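Local coordinates for protein AgaA (Rhizobium radiobacter, PDB 6HLX) that binds the opine agropinic acid as the periplasmic solute-binding protein of an ABC transporter that imports it into the bacterium, at residues Leu243-Lys248 with Tyr372-Met377; Val324-Thr329 with Ile351-Asp356. All blocks are in the same frame, centred on the assembly; numbering follows the deposited sequence.

Contact 1 of 2, residues Leu243-Lys248 with Tyr372-Met377; sequences LQFNTK and YDFTVM. With G9Z (agropinic acid), chain E; EDO (1,2-ethanediol), chain B.
Two backbone hydrogen bonds tie Gln-244 to Thr-375 in an antiparallel, hydrogen-bonded pair, at the centre of the mixed sheet in one lobe of this periplasmic binding protein. The amide N of Gln-244 reaches O of Thr-375 at 3.1 Å, and N of Thr-375 returns to O of Gln-244 at 2.9 Å; both run nearly along the C=O axis. Past the end of strand 243-245 the pairing continues through N of Asn-246, 2.8 Å from O of Asp-373, with the donor above the carbonyl plane. Both ends of the Asn-246 amide are used. With CG anti to the backbone N (chi1 -176°), ND2 reaches across to O of Tyr-372 in a bent bond (140° at the hydrogen), while OD1 accepts from N of Lys-248, closing an Asx turn.

The face carrying Gln-244 looks onto the ligand. The extended Gln-244 chain presents OE1 to hydroxyl OAS of agropinic acid, which donates to it at 2.6 Å, and NE2 is hydrogen-bonded to the carbonyl O atoms of Thr-402 and Asn-404, so the amide is oriented by the protein as well as by the opine. Met-377 crosses this chain at about a right angle, its SD beside CG of Gln-244. On the same face CG2 of Thr-375 sits over one face of the Tyr-372 ring, toward its rim, and OG1 of Thr-375 is hydrogen-bonded to O of Leu-327.

Leu-243, Phe-245 and Phe-374 occupy the other face, packed against helix 255-264 and strand 322-327. The two phenyl planes are nearly parallel (17°) but slid apart with little overlap, and CD2 of Phe-374 lies 3.8 Å from CE2 of Phe-245 and equally far from CD2 of Leu-243.

Contact 2 of 2, residues Val324-Thr329 with Ile351-Asp356; sequences VRLLAT and IKVKLD
Strands 324-327 and 351-356 run parallel with a marked twist, the axes of the two segments 38° apart, as the two strands of a right-handed beta-alpha-beta crossover through helix 333-347. On the face carrying Val-324 and Leu-326 the apolar branches interlock. CG1 of Val-324, in the crowded position between backbone N and carbonyl carbon (chi1 63°), enters the notch between CG2 of Ile-351, 3.6 Å away, and CG2 of Val-353. The other Val-353 branch, CG1, presses against CB of Leu-326 at 3.6 Å. Leu-355 lies alongside Leu-326, pointing the same way, and its CD2 meets CD2 of that leucine at 3.9 Å.

The face of Arg-325 and Lys-354 carries charged side chains. Arg-325 bends at chi3 (72°) and grips Asp-356 side-on in a salt bridge: NE meets the syn lone pair of OD2 at 2.8 Å, nearly in the guanidinium plane, whereas NH2 approaches OD1 from above the carboxylate plane at 2.9 Å. CB of Lys-354 lies over one guanidinium face toward its rim, and CD of Lys-354 flanks NH1, so the lysine stem fills the hollow beside the arginine while its ammonium group leads away. CD1 of Leu-327 lies beside the backbone O of Asp-356, 3.8 Å away.

Between the two faces, backbone hydrogen bonds alternate from strand to strand, from N of Val-324 to O of Lys-352 through to N of Ala-328, which points almost straight at O of Asp-356 (2.9 Å). Strand 351-356 is the sheet's outermost strand in this chain; helix 333-347 packs on Leu-355 and Ala-328, helix 360-369 touches Leu-327, and strand 374-379 borders the far side of strand 322-327.

Contacts 1 and 2 are neighbouring parts of one mixed sheet, their centres 10 Å apart, in which strands 240-245, 374-379, 322-327 and 351-356 follow one another. Contact 2 is nested along the chain within the loop closed by contact 1, so in sequence the beta-alpha-beta unit precedes strand 374-379, which lies between strands 240-245 and 322-327. The two contacts meet at that inner seam: N of Leu-327 is 2.9 Å from O of Phe-374, a probable hydrogen bond, and CB of Asp-373 packs on CG2 of Val-324. Contact 1 contributes Gln-244 and Met-377 to the opine pocket, while contact 2 forms the sheet's edge within this chain.

Contact 1 of 2, residues Leu243-Lys248 with Tyr372-Met377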
ATOM      1  N   LEU A 243      -8.857 -10.114  -6.141  1.00 18.97           N
ATOM      2  CA  LEU A 243      -7.877 -11.044  -6.695  1.00 19.14           C
ATOM      3  C   LEU A 243      -7.043 -10.375  -7.767  1.00 22.28           C
ATOM      4  O   LEU A 243      -7.579  -9.617  -8.582  1.00 21.89           O
ATOM      5  CB  LEU A 243      -8.606 -12.249  -7.345  1.00 19.74           C
ATOM      6  CG  LEU A 243      -9.319 -13.235  -6.403  1.00 22.87           C
ATOM      7  CD1 LEU A 243     -10.269 -14.124  -7.190  1.00 23.46           C
ATOM      8  CD2 LEU A 243      -8.291 -14.130  -5.650  1.00 23.34           C
ATOM      9  N   GLN A 244      -5.763 -10.740  -7.804  1.00 18.66           N
ATOM     10  CA  GLN A 244      -4.802 -10.401  -8.856  1.00 18.48           C
ATOM     11  C   GLN A 244      -4.538 -11.720  -9.560  1.00 21.53           C
ATOM     12  O   GLN A 244      -4.389 -12.755  -8.894  1.00 20.85           O
ATOM     13  CB  GLN A 244      -3.484  -9.862  -8.266  1.00 18.83           C
ATOM     14  CG  GLN A 244      -3.636  -8.461  -7.719  1.00 18.01           C
ATOM     15  CD  GLN A 244      -2.561  -8.132  -6.732  1.00 22.22           C
ATOM     16  OE1 GLN A 244      -2.822  -8.112  -5.530  1.00 22.28           O
ATOM     17  NE2 GLN A 244      -1.326  -7.902  -7.203  1.00 19.86           N
ATOM     18  N   PHE A 245      -4.492 -11.691 -10.889  1.00 17.82           N
ATOM     19  CA  PHE A 245      -4.293 -12.892 -11.712  1.00 18.17           C
ATOM     20  C   PHE A 245      -2.987 -12.831 -12.491  1.00 22.35           C
ATOM     21  O   PHE A 245      -2.705 -11.807 -13.137  1.00 21.84           O
ATOM     22  CB  PHE A 245      -5.443 -13.010 -12.746  1.00 20.62           C
ATOM     23  CG  PHE A 245      -6.834 -13.088 -12.155  1.00 21.61           C
ATOM     24  CD1 PHE A 245      -7.567 -11.938 -11.909  1.00 22.47           C
ATOM     25  CD2 PHE A 245      -7.411 -14.313 -11.850  1.00 22.68           C
ATOM     26  CE1 PHE A 245      -8.862 -12.012 -11.378  1.00 22.53           C
ATOM     27  CE2 PHE A 245      -8.696 -14.383 -11.306  1.00 24.65           C
ATOM     28  CZ  PHE A 245      -9.396 -13.228 -11.037  1.00 22.56           C
ATOM     29  N   ASN A 246      -2.240 -13.943 -12.528  1.00 20.44           N
ATOM     30  CA  ASN A 246      -1.070 -13.992 -13.392  1.00 20.96           C
ATOM     31  C   ASN A 246      -1.616 -14.375 -14.771  1.00 22.88           C
ATOM     32  O   ASN A 246      -2.056 -15.525 -14.981  1.00 22.06           O
ATOM     33  CB  ASN A 246      -0.063 -15.028 -12.913  1.00 21.66           C
ATOM     34  CG  ASN A 246       1.198 -15.035 -13.715  1.00 28.08           C
ATOM     35  OD1 ASN A 246       1.206 -14.690 -14.900  1.00 25.89           O
ATOM     36  ND2 ASN A 246       2.307 -15.417 -13.080  1.00 25.26           N
ATOM     37  N   THR A 247      -1.582 -13.419 -15.712  1.00 21.29           N
ATOM     38  CA  THR A 247      -2.157 -13.636 -17.045  1.00 22.49           C
ATOM     39  C   THR A 247      -1.335 -14.597 -17.933  1.00 26.82           C
ATOM     40  O   THR A 247      -1.802 -14.943 -19.039  1.00 27.02           O
ATOM     41  CB  THR A 247      -2.468 -12.320 -17.751  1.00 27.13           C
ATOM     42  OG1 THR A 247      -1.250 -11.685 -18.113  1.00 27.79           O
ATOM     43  CG2 THR A 247      -3.388 -11.399 -16.939  1.00 23.43           C
ATOM     44  N   LYS A 248      -0.174 -15.088 -17.446  1.00 24.73           N
ATOM     45  CA  LYS A 248       0.592 -16.142 -18.155  1.00 26.58           C
ATOM     46  C   LYS A 248       0.001 -17.525 -17.845  1.00 31.08           C
ATOM     47  O   LYS A 248       0.287 -18.494 -18.561  1.00 31.48           O
ATOM     48  CB  LYS A 248       2.099 -16.080 -17.869  1.00 29.32           C
ATOM     49  CG  LYS A 248       2.776 -14.975 -18.660  1.00 40.25           C
ATOM     50  CD  LYS A 248       4.292 -15.021 -18.578  1.00 46.26           C
ATOM     51  CE  LYS A 248       4.905 -14.136 -19.642  1.00 56.09           C
ATOM     52  NZ  LYS A 248       6.385 -14.061 -19.517  1.00 67.30           N
ATOM     53  N   TYR A 372       3.053 -17.176  -8.954  1.00 23.76           N
ATOM     54  CA  TYR A 372       1.721 -17.613  -8.549  1.00 22.80           C
ATOM     55  C   TYR A 372       0.810 -17.675  -9.769  1.00 25.26           C
ATOM     56  O   TYR A 372       1.158 -17.092 -10.794  1.00 25.05           O
ATOM     57  CB  TYR A 372       1.142 -16.637  -7.491  1.00 23.57           C
ATOM     58  CG  TYR A 372       0.919 -15.202  -7.937  1.00 23.02           C
ATOM     59  CD1 TYR A 372      -0.276 -14.818  -8.545  1.00 24.24           C
ATOM     60  CD2 TYR A 372       1.844 -14.199  -7.636  1.00 23.08           C
ATOM     61  CE1 TYR A 372      -0.533 -13.487  -8.871  1.00 23.29           C
ATOM     62  CE2 TYR A 372       1.616 -12.866  -8.000  1.00 22.67           C
ATOM     63  CZ  TYR A 372       0.418 -12.513  -8.606  1.00 24.36           C
ATOM     64  OH  TYR A 372       0.132 -11.196  -8.894  1.00 21.91           O
ATOM     65  N   ASP A 373      -0.367 -18.338  -9.639  1.00 22.62           N
ATOM     66  CA  ASP A 373      -1.412 -18.426 -10.685  1.00 21.74           C
ATOM     67  C   ASP A 373      -2.370 -17.237 -10.420  1.00 23.74           C
ATOM     68  O   ASP A 373      -2.642 -16.439 -11.312  1.00 23.39           O
ATOM     69  CB  ASP A 373      -2.169 -19.759 -10.574  1.00 22.54           C
ATOM     70  CG  ASP A 373      -1.323 -21.004 -10.822  1.00 29.73           C
ATOM     71  OD1 ASP A 373      -0.265 -20.882 -11.465  1.00 28.85           O
ATOM     72  OD2 ASP A 373      -1.716 -22.096 -10.346  1.00 30.57           O
ATOM     73  N   PHE A 374      -2.839 -17.113  -9.170  1.00 20.65           N
ATOM     74  CA  PHE A 374      -3.612 -15.955  -8.698  1.00 19.48           C
ATOM     75  C   PHE A 374      -3.412 -15.774  -7.224  1.00 22.02           C
ATOM     76  O   PHE A 374      -2.931 -16.690  -6.557  1.00 22.44           O
ATOM     77  CB  PHE A 374      -5.098 -15.947  -9.119  1.00 20.95           C
ATOM     78  CG  PHE A 374      -6.093 -16.935  -8.554  1.00 22.26           C
ATOM     79  CD1 PHE A 374      -5.724 -18.261  -8.299  1.00 23.85           C
ATOM     80  CD2 PHE A 374      -7.444 -16.594  -8.439  1.00 23.03           C
ATOM     81  CE1 PHE A 374      -6.676 -19.204  -7.893  1.00 23.58           C
ATOM     82  CE2 PHE A 374      -8.396 -17.539  -8.031  1.00 24.09           C
ATOM     83  CZ  PHE A 374      -8.003 -18.837  -7.761  1.00 22.86           C
ATOM     84  N   THR A 375      -3.654 -14.552  -6.724  1.00 19.24           N
ATOM     85  CA  THR A 375      -3.394 -14.254  -5.304  1.00 18.75           C
ATOM     86  C   THR A 375      -4.481 -13.405  -4.710  1.00 22.04           C
ATOM     87  O   THR A 375      -5.079 -12.591  -5.423  1.00 20.42           O
ATOM     88  CB  THR A 375      -1.992 -13.616  -5.100  1.00 21.64           C
ATOM     89  OG1 THR A 375      -1.709 -13.465  -3.694  1.00 21.87           O
ATOM     90  CG2 THR A 375      -1.842 -12.217  -5.767  1.00 21.78           C
ATOM     91  N   VAL A 376      -4.784 -13.657  -3.427  1.00 20.12           N
ATOM     92  CA  VAL A 376      -5.719 -12.821  -2.670  1.00 19.16           C
ATOM     93  C   VAL A 376      -5.073 -11.417  -2.593  1.00 21.35           C
ATOM     94  O   VAL A 376      -3.899 -11.267  -2.220  1.00 21.09           O
ATOM     95  CB  VAL A 376      -6.000 -13.402  -1.267  1.00 22.30           C
ATOM     96  CG1 VAL A 376      -6.752 -12.405  -0.385  1.00 22.02           C
ATOM     97  CG2 VAL A 376      -6.781 -14.717  -1.388  1.00 21.81           C
ATOM     98  N   MET A 377      -5.861 -10.396  -2.930  1.00 19.27           N
ATOM     99  CA  MET A 377      -5.401  -9.009  -2.937  1.00 17.79           C
ATOM    100  C   MET A 377      -6.114  -8.294  -1.796  1.00 21.61           C
ATOM    101  O   MET A 377      -7.336  -8.237  -1.793  1.00 21.76           O
ATOM    102  CB  MET A 377      -5.801  -8.363  -4.307  1.00 19.20           C
ATOM    103  CG  MET A 377      -5.613  -6.836  -4.367  1.00 21.88           C
ATOM    104  SD  MET A 377      -6.010  -6.145  -5.996  1.00 23.57           S
ATOM    105  CE  MET A 377      -7.842  -6.456  -6.100  1.00 21.51           C
TER
HETATM  106  OAM G9Z E 604       1.112  -5.772   4.283  1.00 19.83           O
HETATM  107  CAB G9Z E 604       0.069  -6.440   4.280  1.00 20.73           C
HETATM  108  CAC G9Z E 604      -0.169  -7.486   5.194  1.00 21.35           C
HETATM  109  CB  G9Z E 604      -1.588  -8.039   4.858  1.00 20.86           C
HETATM  110  CA  G9Z E 604      -1.997  -7.326   3.580  1.00 19.50           C
HETATM  111  C   G9Z E 604      -3.295  -6.736   3.711  1.00 21.29           C
HETATM  112  O   G9Z E 604      -3.392  -5.592   4.236  1.00 20.70           O
HETATM  113  N   G9Z E 604      -0.892  -6.341   3.342  1.00 18.24           N
HETATM  114  CAG G9Z E 604      -0.911  -5.289   2.254  1.00 18.29           C
HETATM  115  CAH G9Z E 604      -0.508  -5.904   0.913  1.00 20.27           C
HETATM  116  OAP G9Z E 604      -1.509  -6.868   0.584  1.00 20.84           O
HETATM  117  CAI G9Z E 604      -0.403  -4.865  -0.207  1.00 20.24           C
HETATM  118  OAQ G9Z E 604       0.275  -3.689   0.303  1.00 19.16           O
HETATM  119  CAJ G9Z E 604       0.442  -5.398  -1.413  1.00 19.85           C
HETATM  120  OAR G9Z E 604       0.516  -4.384  -2.432  1.00 20.34           O
HETATM  121  CAK G9Z E 604      -0.008  -6.746  -2.027  1.00 19.14           C
HETATM  122  OAT G9Z E 604       1.016  -7.234  -2.916  1.00 20.09           O
HETATM  123  CAL G9Z E 604      -1.372  -6.654  -2.727  1.00 19.08           C
HETATM  124  OAS G9Z E 604      -1.794  -7.966  -3.158  1.00 20.39           O
HETATM  125  OXT G9Z E 604      -4.290  -7.408   3.325  1.00 20.87           O
HETATM  126  C1  EDO B 628       2.573 -19.200 -15.168  1.00 62.16           C
HETATM  127  O1  EDO B 628       1.986 -20.361 -15.721  1.00 64.18           O
HETATM  128  C2  EDO B 628       1.582 -18.566 -14.163  1.00 60.69           C
HETATM  129  O2  EDO B 628       1.392 -19.417 -13.045  1.00 57.50           O

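Contact 2 of 2, residues Val324-Thr329 with Ile351-Asp356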
ATOM      1  N   VAL A 324      -6.032 -25.096 -10.263  1.00 25.46           N
ATOM      2  CA  VAL A 324      -5.248 -23.883 -10.093  1.00 23.88           C
ATOM      3  C   VAL A 324      -4.801 -23.775  -8.640  1.00 26.64           C
ATOM      4  O   VAL A 324      -5.431 -24.358  -7.765  1.00 26.60           O
ATOM      5  CB  VAL A 324      -6.078 -22.631 -10.543  1.00 25.88           C
ATOM      6  CG1 VAL A 324      -7.315 -22.431  -9.676  1.00 25.79           C
ATOM      7  CG2 VAL A 324      -5.237 -21.354 -10.606  1.00 24.73           C
ATOM      8  N   ARG A 325      -3.763 -22.983  -8.387  1.00 23.65           N
ATOM      9  CA  ARG A 325      -3.298 -22.730  -7.034  1.00 22.29           C
ATOM     10  C   ARG A 325      -3.544 -21.273  -6.685  1.00 25.76           C
ATOM     11  O   ARG A 325      -3.257 -20.397  -7.501  1.00 24.68           O
ATOM     12  CB  ARG A 325      -1.804 -23.046  -6.896  1.00 22.94           C
ATOM     13  CG  ARG A 325      -1.446 -24.506  -7.226  1.00 30.52           C
ATOM     14  CD  ARG A 325      -0.101 -24.894  -6.636  1.00 33.01           C
ATOM     15  NE  ARG A 325      -0.165 -25.035  -5.179  1.00 31.89           N
ATOM     16  CZ  ARG A 325      -0.433 -26.170  -4.539  1.00 48.94           C
ATOM     17  NH1 ARG A 325      -0.667 -27.288  -5.219  1.00 38.81           N
ATOM     18  NH2 ARG A 325      -0.470 -26.198  -3.212  1.00 38.83           N
ATOM     19  N   LEU A 326      -4.064 -21.014  -5.477  1.00 21.71           N
ATOM     20  CA  LEU A 326      -4.303 -19.652  -4.972  1.00 21.18           C
ATOM     21  C   LEU A 326      -3.303 -19.330  -3.879  1.00 23.95           C
ATOM     22  O   LEU A 326      -3.246 -20.025  -2.855  1.00 22.53           O
ATOM     23  CB  LEU A 326      -5.727 -19.518  -4.422  1.00 21.30           C
ATOM     24  CG  LEU A 326      -6.158 -18.194  -3.738  1.00 22.37           C
ATOM     25  CD1 LEU A 326      -6.064 -17.011  -4.709  1.00 22.29           C
ATOM     26  CD2 LEU A 326      -7.579 -18.317  -3.223  1.00 23.05           C
ATOM     27  N   LEU A 327      -2.552 -18.247  -4.089  1.00 20.28           N
ATOM     28  CA  LEU A 327      -1.578 -17.779  -3.097  1.00 19.96           C
ATOM     29  C   LEU A 327      -2.232 -16.799  -2.138  1.00 22.90           C
ATOM     30  O   LEU A 327      -2.805 -15.785  -2.560  1.00 21.89           O
ATOM     31  CB  LEU A 327      -0.374 -17.110  -3.787  1.00 20.56           C
ATOM     32  CG  LEU A 327       0.672 -16.448  -2.875  1.00 23.97           C
ATOM     33  CD1 LEU A 327       1.368 -17.482  -1.952  1.00 23.38           C
ATOM     34  CD2 LEU A 327       1.673 -15.635  -3.688  1.00 22.76           C
ATOM     35  N   ALA A 328      -2.076 -17.045  -0.844  1.00 19.44           N
ATOM     36  CA  ALA A 328      -2.518 -16.083   0.164  1.00 19.86           C
ATOM     37  C   ALA A 328      -1.521 -16.215   1.326  1.00 23.29           C
ATOM     38  O   ALA A 328      -0.326 -16.396   1.062  1.00 21.80           O
ATOM     39  CB  ALA A 328      -3.969 -16.356   0.594  1.00 21.24           C
ATOM     40  N   THR A 329      -1.969 -16.100   2.576  1.00 20.58           N
ATOM     41  CA  THR A 329      -1.073 -16.224   3.744  1.00 19.84           C
ATOM     42  C   THR A 329      -1.864 -16.755   4.917  1.00 23.53           C
ATOM     43  O   THR A 329      -3.069 -16.494   5.011  1.00 20.85           O
ATOM     44  CB  THR A 329      -0.412 -14.856   4.089  1.00 22.89           C
ATOM     45  OG1 THR A 329       0.528 -15.004   5.178  1.00 21.25           O
ATOM     46  CG2 THR A 329      -1.447 -13.750   4.449  1.00 22.29           C
ATOM     47  N   ILE A 351     -13.766 -25.274 -10.700  1.00 29.45           N
ATOM     48  CA  ILE A 351     -12.397 -24.779 -10.577  1.00 27.92           C
ATOM     49  C   ILE A 351     -11.886 -25.367  -9.262  1.00 32.43           C
ATOM     50  O   ILE A 351     -12.413 -25.036  -8.196  1.00 29.57           O
ATOM     51  CB  ILE A 351     -12.300 -23.228 -10.615  1.00 30.05           C
ATOM     52  CG1 ILE A 351     -12.698 -22.669 -12.008  1.00 30.33           C
ATOM     53  CG2 ILE A 351     -10.889 -22.761 -10.229  1.00 30.78           C
ATOM     54  CD1 ILE A 351     -12.797 -21.155 -12.102  1.00 33.12           C
ATOM     55  N   LYS A 352     -10.919 -26.286  -9.357  1.00 29.52           N
ATOM     56  CA  LYS A 352     -10.344 -26.966  -8.193  1.00 29.52           C
ATOM     57  C   LYS A 352      -9.145 -26.174  -7.708  1.00 30.41           C
ATOM     58  O   LYS A 352      -8.082 -26.212  -8.326  1.00 30.14           O
ATOM     59  CB  LYS A 352      -9.983 -28.417  -8.533  1.00 33.47           C
ATOM     60  CG  LYS A 352     -11.227 -29.267  -8.844  1.00 52.67           C
ATOM     61  CD  LYS A 352     -10.948 -30.428  -9.807  1.00 63.72           C
ATOM     62  CE  LYS A 352     -10.919 -30.026 -11.272  1.00 69.12           C
ATOM     63  NZ  LYS A 352     -12.280 -29.829 -11.847  1.00 69.69           N
ATOM     64  N   VAL A 353      -9.341 -25.411  -6.628  1.00 26.53           N
ATOM     65  CA  VAL A 353      -8.313 -24.530  -6.078  1.00 24.49           C
ATOM     66  C   VAL A 353      -7.543 -25.229  -4.958  1.00 29.35           C
ATOM     67  O   VAL A 353      -8.170 -25.752  -4.043  1.00 30.02           O
ATOM     68  CB  VAL A 353      -8.963 -23.218  -5.540  1.00 27.27           C
ATOM     69  CG1 VAL A 353      -7.938 -22.301  -4.868  1.00 28.01           C
ATOM     70  CG2 VAL A 353      -9.733 -22.475  -6.630  1.00 26.37           C
ATOM     71  N   LYS A 354      -6.202 -25.206  -5.021  1.00 23.98           N
ATOM     72  CA  LYS A 354      -5.317 -25.662  -3.937  1.00 24.20           C
ATOM     73  C   LYS A 354      -4.726 -24.385  -3.329  1.00 26.65           C
ATOM     74  O   LYS A 354      -4.406 -23.449  -4.065  1.00 26.82           O
ATOM     75  CB  LYS A 354      -4.219 -26.583  -4.457  1.00 27.91           C
ATOM     76  CG  LYS A 354      -4.833 -27.892  -4.985  1.00 34.59           C
ATOM     77  CD  LYS A 354      -3.834 -29.020  -5.161  1.00 46.39           C
ATOM     78  CE  LYS A 354      -4.518 -30.346  -5.447  1.00 55.86           C
ATOM     79  NZ  LYS A 354      -5.281 -30.857  -4.272  1.00 60.36           N
ATOM     80  N   LEU A 355      -4.639 -24.317  -1.999  1.00 23.14           N
ATOM     81  CA  LEU A 355      -4.162 -23.110  -1.323  1.00 23.31           C
ATOM     82  C   LEU A 355      -2.701 -23.157  -0.920  1.00 27.60           C
ATOM     83  O   LEU A 355      -2.228 -24.177  -0.385  1.00 27.78           O
ATOM     84  CB  LEU A 355      -4.994 -22.845  -0.050  1.00 23.33           C
ATOM     85  CG  LEU A 355      -6.509 -22.690  -0.208  1.00 27.33           C
ATOM     86  CD1 LEU A 355      -7.163 -22.434   1.132  1.00 28.14           C
ATOM     87  CD2 LEU A 355      -6.863 -21.586  -1.201  1.00 27.95           C
ATOM     88  N   ASP A 356      -2.006 -22.024  -1.105  1.00 23.61           N
ATOM     89  CA  ASP A 356      -0.636 -21.845  -0.637  1.00 22.27           C
ATOM     90  C   ASP A 356      -0.719 -20.733   0.387  1.00 24.57           C
ATOM     91  O   ASP A 356      -1.041 -19.601   0.043  1.00 24.77           O
ATOM     92  CB  ASP A 356       0.329 -21.511  -1.788  1.00 24.10           C
ATOM     93  CG  ASP A 356       0.538 -22.730  -2.674  1.00 34.32           C
ATOM     94  OD1 ASP A 356       0.802 -23.820  -2.131  1.00 34.68           O
ATOM     95  OD2 ASP A 356       0.405 -22.596  -3.903  1.00 34.20           O
TER